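Local coordinates for DraIII (Deinococcus radiophilus, PDB 4L0K), which is a type II restriction endonuclease that cuts DNA at a specific sequence, probably with a His-Me finger (beta-beta-alpha-metal) nuclease fold, at residues F35-S40 against D117-L122. Residues are numbered along the deposited sequence; the frame is centred on the assembly and turned at random.
Sequences FPFLVS and DVARKL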
loop_
_atom_site.group_PDB
_atom_site.type_symbol
_atom_site.label_atom_id
_atom_site.label_comp_id
_atom_site.label_asym_id
_atom_site.label_seq_id
_atom_site.Cartn_x
_atom_site.Cartn_y
_atom_site.Cartn_z
ATOM N N PHE A 35 5.023 -27.463 16.189
ATOM C CA PHE A 35 3.742 -26.749 16.201
ATOM C C PHE A 35 2.558 -27.586 16.695
ATOM O O PHE A 35 1.596 -27.782 15.945
ATOM C CB PHE A 35 3.425 -26.183 14.804
ATOM C CG PHE A 35 4.445 -25.191 14.295
ATOM C CD1 PHE A 35 4.516 -23.907 14.829
ATOM C CD2 PHE A 35 5.330 -25.539 13.280
ATOM C CE1 PHE A 35 5.463 -22.994 14.366
ATOM C CE2 PHE A 35 6.282 -24.642 12.809
ATOM C CZ PHE A 35 6.348 -23.364 13.352
ATOM N N PRO A 36 2.613 -28.072 17.957
ATOM C CA PRO A 36 1.560 -28.952 18.492
ATOM C C PRO A 36 0.184 -28.280 18.537
ATOM O O PRO A 36 -0.821 -28.878 18.137
ATOM C CB PRO A 36 2.050 -29.268 19.912
ATOM C CG PRO A 36 3.028 -28.173 20.251
ATOM C CD PRO A 36 3.683 -27.831 18.947
ATOM N N PHE A 37 0.161 -27.029 18.984
ATOM C CA PHE A 37 -1.057 -26.211 19.037
ATOM C C PHE A 37 -1.724 -25.968 17.678
ATOM O O PHE A 37 -2.835 -25.446 17.618
ATOM C CB PHE A 37 -0.754 -24.878 19.730
ATOM C CG PHE A 37 0.405 -24.132 19.123
ATOM C CD1 PHE A 37 1.714 -24.469 19.445
ATOM C CD2 PHE A 37 0.186 -23.099 18.220
ATOM C CE1 PHE A 37 2.781 -23.794 18.881
ATOM C CE2 PHE A 37 1.254 -22.425 17.653
ATOM C CZ PHE A 37 2.547 -22.768 17.989
ATOM N N LEU A 38 -1.057 -26.343 16.589
ATOM C CA LEU A 38 -1.659 -26.228 15.263
ATOM C C LEU A 38 -2.191 -27.544 14.681
ATOM O O LEU A 38 -2.834 -27.535 13.616
ATOM C CB LEU A 38 -0.700 -25.561 14.281
ATOM C CG LEU A 38 -0.695 -24.027 14.373
ATOM C CD1 LEU A 38 0.459 -23.448 13.608
ATOM C CD2 LEU A 38 -2.013 -23.473 13.868
ATOM N N VAL A 39 -1.969 -28.660 15.384
ATOM C CA VAL A 39 -2.336 -29.959 14.810
ATOM C C VAL A 39 -3.812 -30.010 14.389
ATOM O O VAL A 39 -4.120 -30.205 13.213
ATOM C CB VAL A 39 -1.948 -31.166 15.728
ATOM C CG1 VAL A 39 -2.542 -32.457 15.193
ATOM C CG2 VAL A 39 -0.431 -31.293 15.834
ATOM N N SER A 40 -4.715 -29.778 15.332
ATOM C CA SER A 40 -6.145 -29.735 15.017
ATOM C C SER A 40 -6.460 -28.744 13.900
ATOM O O SER A 40 -7.231 -29.068 12.980
ATOM C CB SER A 40 -6.969 -29.401 16.255
ATOM O OG SER A 40 -6.758 -30.363 17.271
ATOM N N ASP A 117 6.281 -17.667 19.302
ATOM C CA ASP A 117 5.313 -16.893 20.100
ATOM C C ASP A 117 4.169 -16.307 19.255
ATOM O O ASP A 117 2.989 -16.503 19.572
ATOM C CB ASP A 117 6.005 -15.748 20.850
ATOM C CG ASP A 117 6.846 -16.230 22.007
ATOM O OD1 ASP A 117 6.644 -17.385 22.443
ATOM O OD2 ASP A 117 7.704 -15.454 22.489
ATOM N N VAL A 118 4.544 -15.593 18.191
ATOM C CA VAL A 118 3.608 -15.043 17.213
ATOM C C VAL A 118 2.683 -16.126 16.642
ATOM O O VAL A 118 1.456 -15.938 16.608
ATOM C CB VAL A 118 4.361 -14.310 16.066
ATOM C CG1 VAL A 118 3.467 -14.131 14.829
ATOM C CG2 VAL A 118 4.935 -12.958 16.562
ATOM N N ALA A 119 3.264 -17.251 16.199
ATOM C CA ALA A 119 2.447 -18.397 15.777
ATOM C C ALA A 119 1.402 -18.800 16.844
ATOM O O ALA A 119 0.222 -19.069 16.527
ATOM C CB ALA A 119 3.330 -19.586 15.410
ATOM N N ARG A 120 1.831 -18.828 18.105
ATOM C CA ARG A 120 0.910 -19.236 19.173
ATOM C C ARG A 120 -0.238 -18.225 19.342
ATOM O O ARG A 120 -1.408 -18.597 19.492
ATOM C CB ARG A 120 1.657 -19.423 20.495
ATOM C CG ARG A 120 1.945 -20.871 20.878
ATOM C CD ARG A 120 2.592 -20.941 22.267
ATOM N NE ARG A 120 3.850 -20.202 22.302
ATOM C CZ ARG A 120 5.051 -20.772 22.313
ATOM N NH1 ARG A 120 5.165 -22.098 22.307
ATOM N NH2 ARG A 120 6.140 -20.018 22.335
ATOM N N LYS A 121 0.113 -16.945 19.284
ATOM C CA LYS A 121 -0.848 -15.870 19.479
ATOM C C LYS A 121 -1.910 -15.919 18.407
ATOM O O LYS A 121 -3.095 -15.846 18.688
ATOM C CB LYS A 121 -0.144 -14.519 19.424
ATOM C CG LYS A 121 -1.099 -13.342 19.492
ATOM C CD LYS A 121 -1.858 -13.291 20.818
ATOM C CE LYS A 121 -2.793 -12.095 20.853
ATOM N NZ LYS A 121 -2.059 -10.807 20.659
ATOM N N LEU A 122 -1.451 -16.048 17.171
ATOM C CA LEU A 122 -2.313 -16.064 16.008
ATOM C C LEU A 122 -3.244 -17.277 16.008
ATOM O O LEU A 122 -4.398 -17.172 15.572
ATOM C CB LEU A 122 -1.442 -16.048 14.750
ATOM C CG LEU A 122 -1.292 -14.736 13.988
ATOM C CD1 LEU A 122 -1.692 -13.516 14.808
ATOM C CD2 LEU A 122 0.111 -14.589 13.452
#
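Phe37 and Arg120 mark where the backbones of 35-40, a loop that runs into helix 39-44, and 117-122, part of helix 112-126, are nearest, their CA atoms 7.2 Å apart. Backbone bonds Leu38 N to Phe35 O and Val39 N to Pro36 O wind the loop, whereas its side chains reach both side chains and backbone atoms of the helix. The ring of Phe37 lies against the aliphatic part of Arg120 in a CH-pi contact: Arg120 CG stands 3.5 Å from the ring centroid, only 11° off the normal. With chi1 at 54°, CG of Phe37 sits between its backbone N and carbonyl carbon, which turns the ring onto the helix; Ala119 O lies at the ring edge, 3.7 Å from Phe37 CE2. The methyl of Ala119 is shared, 4.2 Å from both Phe35 CE1 and Phe37 CZ. Beyond the ring, the Arg120 chain bends at chi3, and NH2 forms a salt bridge to Asp117 OD1, 2.7 Å away within the guanidinium plane. NH1 hydrogen-bonds Gln23 OE1 and Tyr142 OH, and Phe146 adds a cation-pi contact, so several partners hold the buried arginine. This is buried core packing, joining the loop before helix 39-44 to helix 112-126.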